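Local coordinates for putative Fe-S biosynthesis protein (Lactobacillus salivarius, PDB 2P2E) that is of unknown function but probably takes part in the biosynthesis of iron-sulphur clusters, at residues V25-D31 against D48-V54; L15-D21 against I116-R120. All coordinates share one frame; numbering follows the deposited sequence.

Contact 1. Residues V25-D31 against D48-V54; sequences VLLLDFD and DFRILVV
Arg50 and Asp29 meet because Arg50 sets CG between its backbone N and carbonyl carbon (chi1 62°) and runs extended from CG to NE, alongside Asp29, whose CG is turned anti to the backbone N. The grip is side-on: Asp29 OD2 takes NE of Arg50 at 2.8 Å through its anti lone pair, while NH2 of Arg50 comes in nearly along the CG-OD2 bond, with OD2 at the guanidinium edge, close to its plane. Asp31 OD2 stands over the centre of one guanidinium face, and Asp31 OD1 makes a long, charge-only pair with Arg50 NH2 (3.7 Å); Leu52 CG lies on the opposite side, displaced toward the rim. Asp29 OD1 bonds Tyr64 OH and Arg50 NH1 bonds Val42 O, partners beyond the ion pair for these buried polar atoms. On the other side of the sheet, Phe30 directs its edge at the face of Phe49, centroids 5.4 Å apart and planes at 63°. Beside them Leu28 CD1 touches Ile51 CD1 at 3.6 Å. Backbone bonds link Val25 with Val54, Leu27 with Leu52 and Asp29 with Arg50 in both directions, alternating with non-hydrogen-bonded pairs. That alternation, with strand directions 151° apart, defines a twisted antiparallel strand pair within the mixed sheet.

Contact 2. Residues L15-D21 against I116-R120; sequences LQRYTDD and IQDFR
A helix-on-sheet contact, finished by an Asx turn and a salt-bridge network, joins the last turn of helix 9-19 and the loop that follows it to the last strand of the chain: Tyr18 and Asp21 face Ile116, Asp118 and Arg120. The axes of helix 15-19 and strand 116-118 stay 11.2 Å apart, so side chains span the gap, and the 286 Å² they bury is modest and lies at the surface. The apolar part is small. Leu15 CD2 reaches Ile116 CD1 at 4.1 Å, and the Tyr18 ring brings CE2 to the CG2 branch of the same isoleucine. Tyr18 has CG anti to its carbonyl carbon, which swings the ring out from the helix to the strand. Its CD1 then sits over one face of the Arg120 guanidinium, displaced toward the rim; since the planes are 73° apart and Arg120 NH2 lies near the ring edge, this is an edge contact and not a cation-pi stack. Arg120 is held from within its own segment, where NE and NH2 grip Asp118 side-on: NE of Arg120 bonds OD1 of Asp118 at 2.9 Å, and NH2 of Arg120 bonds OD2 of Asp118 at 2.7 Å. Asp118 OD1 also accepts the backbone N of Arg120, closing the Asx turn; the two donors approach from opposite faces of the carboxylate plane. Replacing Arg120 with an alanine would probably leave the carboxylates of Asp118 and Asp21 without their shared cation and the edge of Tyr18 without its guanidinium neighbour. Asp21 OD1 is occupied by Asn23 N, which is consistent with a fixed orientation of the carboxylate. Asp21 OD2 accepts from NH1 of Arg120 through the anti lone pair at 2.8 Å, with an N-H...O angle of 142°.

From the N terminus, helix 9-19 supplies residues 15-21 and runs on, through a short connection, into strand 24-30, the first half of contact 1. Contact 1 then closes a loop of 16 intervening residues, without helix or strand, when strand 49-55 returns antiparallel. Contact 2 closes a far longer excursion, 94 residues, as residues 116-120 come back to the helix; contact 1 falls wholly within that excursion. The two meet where strand 49-55 neighbours strand 108-118: Ile51 O to Gln117 N at 2.7 Å and Val53 O to Phe119 N at 2.8 Å are probable hydrogen bonds. Together they tie helix, central strands and C-terminal strand to one sheet.

Contact 1. Residues V25-D31 against D48-V54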
ATOM      1  N   VAL A  25      -9.008   1.937  -5.719  1.00 22.08           N
ATOM      2  CA  VAL A  25      -7.673   2.511  -5.805  1.00 20.98           C
ATOM      3  C   VAL A  25      -6.833   1.980  -4.638  1.00 20.39           C
ATOM      4  O   VAL A  25      -7.322   1.828  -3.526  1.00 19.50           O
ATOM      5  CB  VAL A  25      -7.731   4.063  -5.726  1.00 22.04           C
ATOM      6  CG1 VAL A  25      -6.329   4.650  -5.643  1.00 21.15           C
ATOM      7  CG2 VAL A  25      -8.457   4.612  -6.934  1.00 21.50           C
ATOM      8  N   LEU A  26      -5.564   1.690  -4.901  1.00 20.90           N
ATOM      9  CA  LEU A  26      -4.668   1.177  -3.874  1.00 19.09           C
ATOM     10  C   LEU A  26      -3.730   2.236  -3.334  1.00 18.40           C
ATOM     11  O   LEU A  26      -3.197   3.058  -4.084  1.00 18.38           O
ATOM     12  CB  LEU A  26      -3.839   0.023  -4.427  1.00 18.37           C
ATOM     13  CG  LEU A  26      -4.613  -1.258  -4.704  1.00 18.77           C
ATOM     14  CD1 LEU A  26      -3.703  -2.290  -5.294  1.00 15.97           C
ATOM     15  CD2 LEU A  26      -5.206  -1.765  -3.416  1.00 18.43           C
ATOM     16  N   LEU A  27      -3.522   2.201  -2.025  1.00 17.05           N
ATOM     17  CA  LEU A  27      -2.638   3.148  -1.391  1.00 17.69           C
ATOM     18  C   LEU A  27      -1.596   2.460  -0.529  1.00 18.63           C
ATOM     19  O   LEU A  27      -1.902   1.525   0.213  1.00 20.12           O
ATOM     20  CB  LEU A  27      -3.427   4.106  -0.510  1.00 15.30           C
ATOM     21  CG  LEU A  27      -4.642   4.808  -1.100  1.00 14.70           C
ATOM     22  CD1 LEU A  27      -5.249   5.667  -0.005  1.00 14.07           C
ATOM     23  CD2 LEU A  27      -4.258   5.652  -2.302  1.00 13.58           C
ATOM     24  N   LEU A  28      -0.357   2.913  -0.645  1.00 19.08           N
ATOM     25  CA  LEU A  28       0.710   2.400   0.190  1.00 19.17           C
ATOM     26  C   LEU A  28       0.787   3.510   1.224  1.00 20.65           C
ATOM     27  O   LEU A  28       1.433   4.534   1.015  1.00 20.54           O
ATOM     28  CB  LEU A  28       2.013   2.299  -0.583  1.00 18.80           C
ATOM     29  CG  LEU A  28       3.198   1.823   0.252  1.00 20.52           C
ATOM     30  CD1 LEU A  28       2.878   0.513   0.971  1.00 18.65           C
ATOM     31  CD2 LEU A  28       4.376   1.641  -0.666  1.00 21.73           C
ATOM     32  N   ASP A  29       0.091   3.308   2.330  1.00 21.16           N
ATOM     33  CA  ASP A  29       0.022   4.302   3.378  1.00 23.14           C
ATOM     34  C   ASP A  29       1.100   4.222   4.441  1.00 23.86           C
ATOM     35  O   ASP A  29       1.540   3.144   4.826  1.00 25.11           O
ATOM     36  CB  ASP A  29      -1.361   4.224   4.041  1.00 25.49           C
ATOM     37  CG  ASP A  29      -1.505   5.158   5.224  1.00 27.45           C
ATOM     38  OD1 ASP A  29      -1.238   6.367   5.060  1.00 28.39           O
ATOM     39  OD2 ASP A  29      -1.897   4.686   6.315  1.00 29.86           O
ATOM     40  N   PHE A  30       1.542   5.390   4.887  1.00 25.10           N
ATOM     41  CA  PHE A  30       2.510   5.474   5.963  1.00 25.15           C
ATOM     42  C   PHE A  30       1.618   5.929   7.116  1.00 25.44           C
ATOM     43  O   PHE A  30       1.167   7.072   7.167  1.00 24.22           O
ATOM     44  CB  PHE A  30       3.591   6.510   5.667  1.00 25.76           C
ATOM     45  CG  PHE A  30       4.763   6.410   6.582  1.00 26.00           C
ATOM     46  CD1 PHE A  30       5.500   5.229   6.649  1.00 27.58           C
ATOM     47  CD2 PHE A  30       5.107   7.463   7.416  1.00 26.32           C
ATOM     48  CE1 PHE A  30       6.558   5.091   7.539  1.00 26.69           C
ATOM     49  CE2 PHE A  30       6.163   7.339   8.312  1.00 25.88           C
ATOM     50  CZ  PHE A  30       6.889   6.147   8.372  1.00 26.84           C
ATOM     51  N   ASP A  31       1.343   4.997   8.017  1.00 26.21           N
ATOM     52  CA  ASP A  31       0.466   5.217   9.152  1.00 27.15           C
ATOM     53  C   ASP A  31       1.042   6.158  10.185  1.00 27.82           C
ATOM     54  O   ASP A  31       1.629   5.712  11.157  1.00 28.97           O
ATOM     55  CB  ASP A  31       0.160   3.876   9.804  1.00 27.59           C
ATOM     56  CG  ASP A  31      -1.057   3.931  10.666  1.00 28.76           C
ATOM     57  OD1 ASP A  31      -1.577   5.048  10.854  1.00 31.03           O
ATOM     58  OD2 ASP A  31      -1.495   2.868  11.151  1.00 29.13           O
ATOM     59  N   ASP A  48       4.063   3.161  10.262  1.00 33.60           N
ATOM     60  CA  ASP A  48       4.426   1.936   9.580  1.00 29.93           C
ATOM     61  C   ASP A  48       3.672   1.821   8.274  1.00 27.35           C
ATOM     62  O   ASP A  48       2.668   2.495   8.074  1.00 28.40           O
ATOM     63  CB  ASP A  48       4.116   0.740  10.459  1.00 30.84           C
ATOM     64  CG  ASP A  48       5.357   0.025  10.879  1.00 33.11           C
ATOM     65  OD1 ASP A  48       6.441   0.451  10.424  1.00 32.88           O
ATOM     66  OD2 ASP A  48       5.253  -0.955  11.653  1.00 35.91           O
ATOM     67  N   PHE A  49       4.159   0.962   7.388  1.00 24.10           N
ATOM     68  CA  PHE A  49       3.536   0.751   6.086  1.00 21.19           C
ATOM     69  C   PHE A  49       2.367  -0.198   6.110  1.00 19.64           C
ATOM     70  O   PHE A  49       2.374  -1.180   6.832  1.00 20.83           O
ATOM     71  CB  PHE A  49       4.552   0.196   5.106  1.00 19.94           C
ATOM     72  CG  PHE A  49       5.512   1.206   4.608  1.00 17.41           C
ATOM     73  CD1 PHE A  49       5.081   2.229   3.786  1.00 17.74           C
ATOM     74  CD2 PHE A  49       6.850   1.128   4.942  1.00 16.71           C
ATOM     75  CE1 PHE A  49       5.977   3.168   3.298  1.00 17.65           C
ATOM     76  CE2 PHE A  49       7.747   2.060   4.459  1.00 17.22           C
ATOM     77  CZ  PHE A  49       7.311   3.078   3.635  1.00 17.19           C
ATOM     78  N   ARG A  50       1.366   0.090   5.295  1.00 17.94           N
ATOM     79  CA  ARG A  50       0.203  -0.768   5.203  1.00 18.08           C
ATOM     80  C   ARG A  50      -0.533  -0.435   3.914  1.00 18.36           C
ATOM     81  O   ARG A  50      -0.383   0.659   3.376  1.00 17.98           O
ATOM     82  CB  ARG A  50      -0.714  -0.548   6.399  1.00 17.24           C
ATOM     83  CG  ARG A  50      -1.250   0.846   6.466  1.00 19.49           C
ATOM     84  CD  ARG A  50      -2.330   0.989   7.507  1.00 19.15           C
ATOM     85  NE  ARG A  50      -2.748   2.378   7.615  1.00 19.42           N
ATOM     86  CZ  ARG A  50      -3.807   2.785   8.299  1.00 23.06           C
ATOM     87  NH1 ARG A  50      -4.565   1.908   8.941  1.00 24.34           N
ATOM     88  NH2 ARG A  50      -4.112   4.072   8.337  1.00 24.12           N
ATOM     89  N   ILE A  51      -1.315  -1.379   3.408  1.00 18.36           N
ATOM     90  CA  ILE A  51      -2.072  -1.147   2.185  1.00 19.65           C
ATOM     91  C   ILE A  51      -3.504  -0.759   2.473  1.00 20.81           C
ATOM     92  O   ILE A  51      -4.207  -1.445   3.208  1.00 21.33           O
ATOM     93  CB  ILE A  51      -2.127  -2.387   1.288  1.00 21.01           C
ATOM     94  CG1 ILE A  51      -0.718  -2.896   1.033  1.00 21.43           C
ATOM     95  CG2 ILE A  51      -2.798  -2.048  -0.028  1.00 18.11           C
ATOM     96  CD1 ILE A  51       0.198  -1.841   0.540  1.00 25.83           C
ATOM     97  N   LEU A  52      -3.934   0.345   1.880  1.00 21.18           N
ATOM     98  CA  LEU A  52      -5.296   0.816   2.053  1.00 22.56           C
ATOM     99  C   LEU A  52      -5.994   0.758   0.715  1.00 23.34           C
ATOM    100  O   LEU A  52      -5.388   1.045  -0.317  1.00 24.46           O
ATOM    101  CB  LEU A  52      -5.312   2.266   2.530  1.00 23.31           C
ATOM    102  CG  LEU A  52      -5.086   2.631   3.992  1.00 24.68           C
ATOM    103  CD1 LEU A  52      -3.971   1.789   4.585  1.00 27.64           C
ATOM    104  CD2 LEU A  52      -4.758   4.115   4.070  1.00 23.85           C
ATOM    105  N   VAL A  53      -7.261   0.374   0.726  1.00 23.66           N
ATOM    106  CA  VAL A  53      -8.033   0.351  -0.497  1.00 22.81           C
ATOM    107  C   VAL A  53      -9.231   1.255  -0.261  1.00 22.31           C
ATOM    108  O   VAL A  53      -9.975   1.111   0.713  1.00 18.80           O
ATOM    109  CB  VAL A  53      -8.463  -1.079  -0.886  1.00 22.89           C
ATOM    110  CG1 VAL A  53      -8.949  -1.805   0.314  1.00 26.10           C
ATOM    111  CG2 VAL A  53      -9.555  -1.033  -1.954  1.00 23.32           C
ATOM    112  N   VAL A  54      -9.367   2.218  -1.162  1.00 23.15           N
ATOM    113  CA  VAL A  54     -10.425   3.203  -1.123  1.00 24.93           C
ATOM    114  C   VAL A  54     -11.144   3.181  -2.452  1.00 27.09           C
ATOM    115  O   VAL A  54     -10.791   2.409  -3.337  1.00 27.89           O
ATOM    116  CB  VAL A  54      -9.845   4.603  -0.944  1.00 23.04           C
ATOM    117  CG1 VAL A  54      -9.106   4.699   0.366  1.00 22.57           C
ATOM    118  CG2 VAL A  54      -8.916   4.907  -2.099  1.00 20.99           C
TER

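Contact 2. Residues L15-D21 against I116-R120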
ATOM      1  N   LEU A  15      -4.620 -10.032  -3.862  1.00 24.57           N
ATOM      2  CA  LEU A  15      -5.074  -8.662  -4.043  1.00 23.48           C
ATOM      3  C   LEU A  15      -6.083  -8.570  -5.163  1.00 23.85           C
ATOM      4  O   LEU A  15      -6.646  -7.510  -5.412  1.00 24.43           O
ATOM      5  CB  LEU A  15      -3.887  -7.752  -4.358  1.00 21.78           C
ATOM      6  CG  LEU A  15      -2.999  -7.351  -3.176  1.00 21.81           C
ATOM      7  CD1 LEU A  15      -1.711  -6.694  -3.663  1.00 19.18           C
ATOM      8  CD2 LEU A  15      -3.777  -6.409  -2.275  1.00 18.83           C
ATOM      9  N   GLN A  16      -6.321  -9.693  -5.823  1.00 24.12           N
ATOM     10  CA  GLN A  16      -7.241  -9.758  -6.947  1.00 24.83           C
ATOM     11  C   GLN A  16      -8.633  -9.196  -6.658  1.00 24.48           C
ATOM     12  O   GLN A  16      -9.171  -8.412  -7.442  1.00 23.13           O
ATOM     13  CB  GLN A  16      -7.348 -11.204  -7.405  1.00 27.01           C
ATOM     14  CG  GLN A  16      -7.778 -11.386  -8.848  1.00 29.20           C
ATOM     15  CD  GLN A  16      -7.448 -12.780  -9.361  1.00 30.12           C
ATOM     16  OE1 GLN A  16      -7.921 -13.787  -8.819  1.00 30.07           O
ATOM     17  NE2 GLN A  16      -6.619 -12.844 -10.402  1.00 28.70           N
ATOM     18  N   ARG A  17      -9.203  -9.593  -5.523  1.00 24.65           N
ATOM     19  CA  ARG A  17     -10.536  -9.146  -5.118  1.00 24.64           C
ATOM     20  C   ARG A  17     -10.671  -7.624  -5.054  1.00 23.88           C
ATOM     21  O   ARG A  17     -11.781  -7.091  -5.095  1.00 24.02           O
ATOM     22  CB  ARG A  17     -10.890  -9.729  -3.752  1.00 25.30           C
ATOM     23  CG  ARG A  17     -10.729 -11.237  -3.636  1.00 28.51           C
ATOM     24  CD  ARG A  17     -11.768 -11.980  -4.456  1.00 31.88           C
ATOM     25  NE  ARG A  17     -13.131 -11.515  -4.193  1.00 34.98           N
ATOM     26  CZ  ARG A  17     -13.821 -11.747  -3.080  1.00 36.33           C
ATOM     27  NH1 ARG A  17     -13.290 -12.453  -2.094  1.00 36.47           N
ATOM     28  NH2 ARG A  17     -15.047 -11.255  -2.949  1.00 37.21           N
ATOM     29  N   TYR A  18      -9.543  -6.929  -4.947  1.00 22.84           N
ATOM     30  CA  TYR A  18      -9.560  -5.470  -4.879  1.00 21.01           C
ATOM     31  C   TYR A  18      -9.224  -4.849  -6.234  1.00 20.89           C
ATOM     32  O   TYR A  18      -9.905  -3.933  -6.682  1.00 21.60           O
ATOM     33  CB  TYR A  18      -8.569  -4.978  -3.823  1.00 20.59           C
ATOM     34  CG  TYR A  18      -8.788  -5.571  -2.451  1.00 18.95           C
ATOM     35  CD1 TYR A  18      -9.916  -5.249  -1.697  1.00 19.22           C
ATOM     36  CD2 TYR A  18      -7.868  -6.453  -1.906  1.00 17.96           C
ATOM     37  CE1 TYR A  18     -10.121  -5.796  -0.434  1.00 18.05           C
ATOM     38  CE2 TYR A  18      -8.059  -7.007  -0.651  1.00 18.50           C
ATOM     39  CZ  TYR A  18      -9.185  -6.675   0.082  1.00 19.84           C
ATOM     40  OH  TYR A  18      -9.371  -7.241   1.319  1.00 20.82           O
ATOM     41  N   THR A  19      -8.183  -5.347  -6.894  1.00 19.98           N
ATOM     42  CA  THR A  19      -7.828  -4.799  -8.195  1.00 20.45           C
ATOM     43  C   THR A  19      -8.967  -5.011  -9.182  1.00 21.07           C
ATOM     44  O   THR A  19      -9.039  -4.315 -10.196  1.00 21.87           O
ATOM     45  CB  THR A  19      -6.529  -5.431  -8.785  1.00 20.72           C
ATOM     46  OG1 THR A  19      -6.584  -6.857  -8.677  1.00 20.61           O
ATOM     47  CG2 THR A  19      -5.300  -4.897  -8.070  1.00 18.13           C
ATOM     48  N   ASP A  20      -9.847  -5.971  -8.886  1.00 21.43           N
ATOM     49  CA  ASP A  20     -10.991  -6.258  -9.752  1.00 21.91           C
ATOM     50  C   ASP A  20     -12.088  -5.209  -9.631  1.00 22.25           C
ATOM     51  O   ASP A  20     -13.008  -5.176 -10.450  1.00 23.88           O
ATOM     52  CB  ASP A  20     -11.591  -7.639  -9.455  1.00 22.34           C
ATOM     53  CG  ASP A  20     -10.795  -8.779 -10.074  1.00 21.96           C
ATOM     54  OD1 ASP A  20     -10.064  -8.541 -11.051  1.00 21.71           O
ATOM     55  OD2 ASP A  20     -10.915  -9.921  -9.587  1.00 24.03           O
ATOM     56  N   ASP A  21     -11.997  -4.357  -8.614  1.00 22.86           N
ATOM     57  CA  ASP A  21     -12.986  -3.301  -8.425  1.00 24.40           C
ATOM     58  C   ASP A  21     -12.604  -2.056  -9.229  1.00 24.87           C
ATOM     59  O   ASP A  21     -11.791  -1.259  -8.778  1.00 25.28           O
ATOM     60  CB  ASP A  21     -13.093  -2.910  -6.951  1.00 24.72           C
ATOM     61  CG  ASP A  21     -14.246  -1.954  -6.681  1.00 25.43           C
ATOM     62  OD1 ASP A  21     -14.738  -1.305  -7.630  1.00 25.46           O
ATOM     63  OD2 ASP A  21     -14.662  -1.847  -5.515  1.00 25.36           O
ATOM     64  N   ILE A 116      -3.643  -5.334   5.049  1.00 20.47           N
ATOM     65  CA  ILE A 116      -4.502  -4.716   4.055  1.00 21.59           C
ATOM     66  C   ILE A 116      -5.776  -4.181   4.695  1.00 21.93           C
ATOM     67  O   ILE A 116      -6.471  -4.902   5.396  1.00 21.85           O
ATOM     68  CB  ILE A 116      -4.902  -5.717   2.981  1.00 20.73           C
ATOM     69  CG1 ILE A 116      -3.661  -6.430   2.463  1.00 21.84           C
ATOM     70  CG2 ILE A 116      -5.635  -4.996   1.854  1.00 18.71           C
ATOM     71  CD1 ILE A 116      -3.969  -7.640   1.633  1.00 20.69           C
ATOM     72  N   GLN A 117      -6.088  -2.922   4.435  1.00 23.63           N
ATOM     73  CA  GLN A 117      -7.280  -2.322   5.002  1.00 25.90           C
ATOM     74  C   GLN A 117      -8.274  -1.886   3.937  1.00 24.59           C
ATOM     75  O   GLN A 117      -7.935  -1.107   3.047  1.00 24.38           O
ATOM     76  CB  GLN A 117      -6.887  -1.121   5.846  1.00 29.25           C
ATOM     77  CG  GLN A 117      -5.711  -1.404   6.734  1.00 35.24           C
ATOM     78  CD  GLN A 117      -6.051  -1.193   8.180  1.00 38.28           C
ATOM     79  OE1 GLN A 117      -5.179  -1.247   9.058  1.00 41.29           O
ATOM     80  NE2 GLN A 117      -7.332  -0.946   8.446  1.00 40.71           N
ATOM     81  N   ASP A 118      -9.499  -2.388   4.040  1.00 23.95           N
ATOM     82  CA  ASP A 118     -10.547  -2.043   3.093  1.00 24.12           C
ATOM     83  C   ASP A 118     -11.390  -0.905   3.642  1.00 25.17           C
ATOM     84  O   ASP A 118     -12.224  -1.115   4.522  1.00 24.45           O
ATOM     85  CB  ASP A 118     -11.452  -3.246   2.821  1.00 23.09           C
ATOM     86  CG  ASP A 118     -12.426  -2.999   1.668  1.00 24.60           C
ATOM     87  OD1 ASP A 118     -12.514  -1.840   1.196  1.00 23.72           O
ATOM     88  OD2 ASP A 118     -13.110  -3.963   1.238  1.00 23.23           O
ATOM     89  N   PHE A 119     -11.166   0.297   3.118  1.00 26.14           N
ATOM     90  CA  PHE A 119     -11.918   1.466   3.548  1.00 28.27           C
ATOM     91  C   PHE A 119     -12.917   1.893   2.475  1.00 28.75           C
ATOM     92  O   PHE A 119     -13.375   3.040   2.463  1.00 28.70           O
ATOM     93  CB  PHE A 119     -10.979   2.649   3.858  1.00 30.05           C
ATOM     94  CG  PHE A 119     -10.116   2.466   5.094  1.00 31.79           C
ATOM     95  CD1 PHE A 119     -10.442   1.534   6.079  1.00 31.35           C
ATOM     96  CD2 PHE A 119      -8.985   3.264   5.285  1.00 31.74           C
ATOM     97  CE1 PHE A 119      -9.653   1.409   7.231  1.00 32.31           C
ATOM     98  CE2 PHE A 119      -8.194   3.142   6.435  1.00 31.70           C
ATOM     99  CZ  PHE A 119      -8.530   2.215   7.406  1.00 31.54           C
ATOM    100  N   ARG A 120     -13.247   0.984   1.563  1.00 29.23           N
ATOM    101  CA  ARG A 120     -14.205   1.309   0.515  1.00 30.67           C
ATOM    102  C   ARG A 120     -15.597   1.450   1.098  1.00 34.23           C
ATOM    103  O   ARG A 120     -15.988   0.704   2.006  1.00 33.65           O
ATOM    104  CB  ARG A 120     -14.247   0.226  -0.547  1.00 27.35           C
ATOM    105  CG  ARG A 120     -13.042   0.174  -1.442  1.00 26.48           C
ATOM    106  CD  ARG A 120     -13.160  -1.010  -2.368  1.00 24.05           C
ATOM    107  NE  ARG A 120     -13.245  -2.254  -1.610  1.00 23.29           N
ATOM    108  CZ  ARG A 120     -13.526  -3.440  -2.137  1.00 20.80           C
ATOM    109  NH1 ARG A 120     -13.754  -3.555  -3.436  1.00 20.27           N
ATOM    110  NH2 ARG A 120     -13.580  -4.516  -1.364  1.00 20.03           N
TER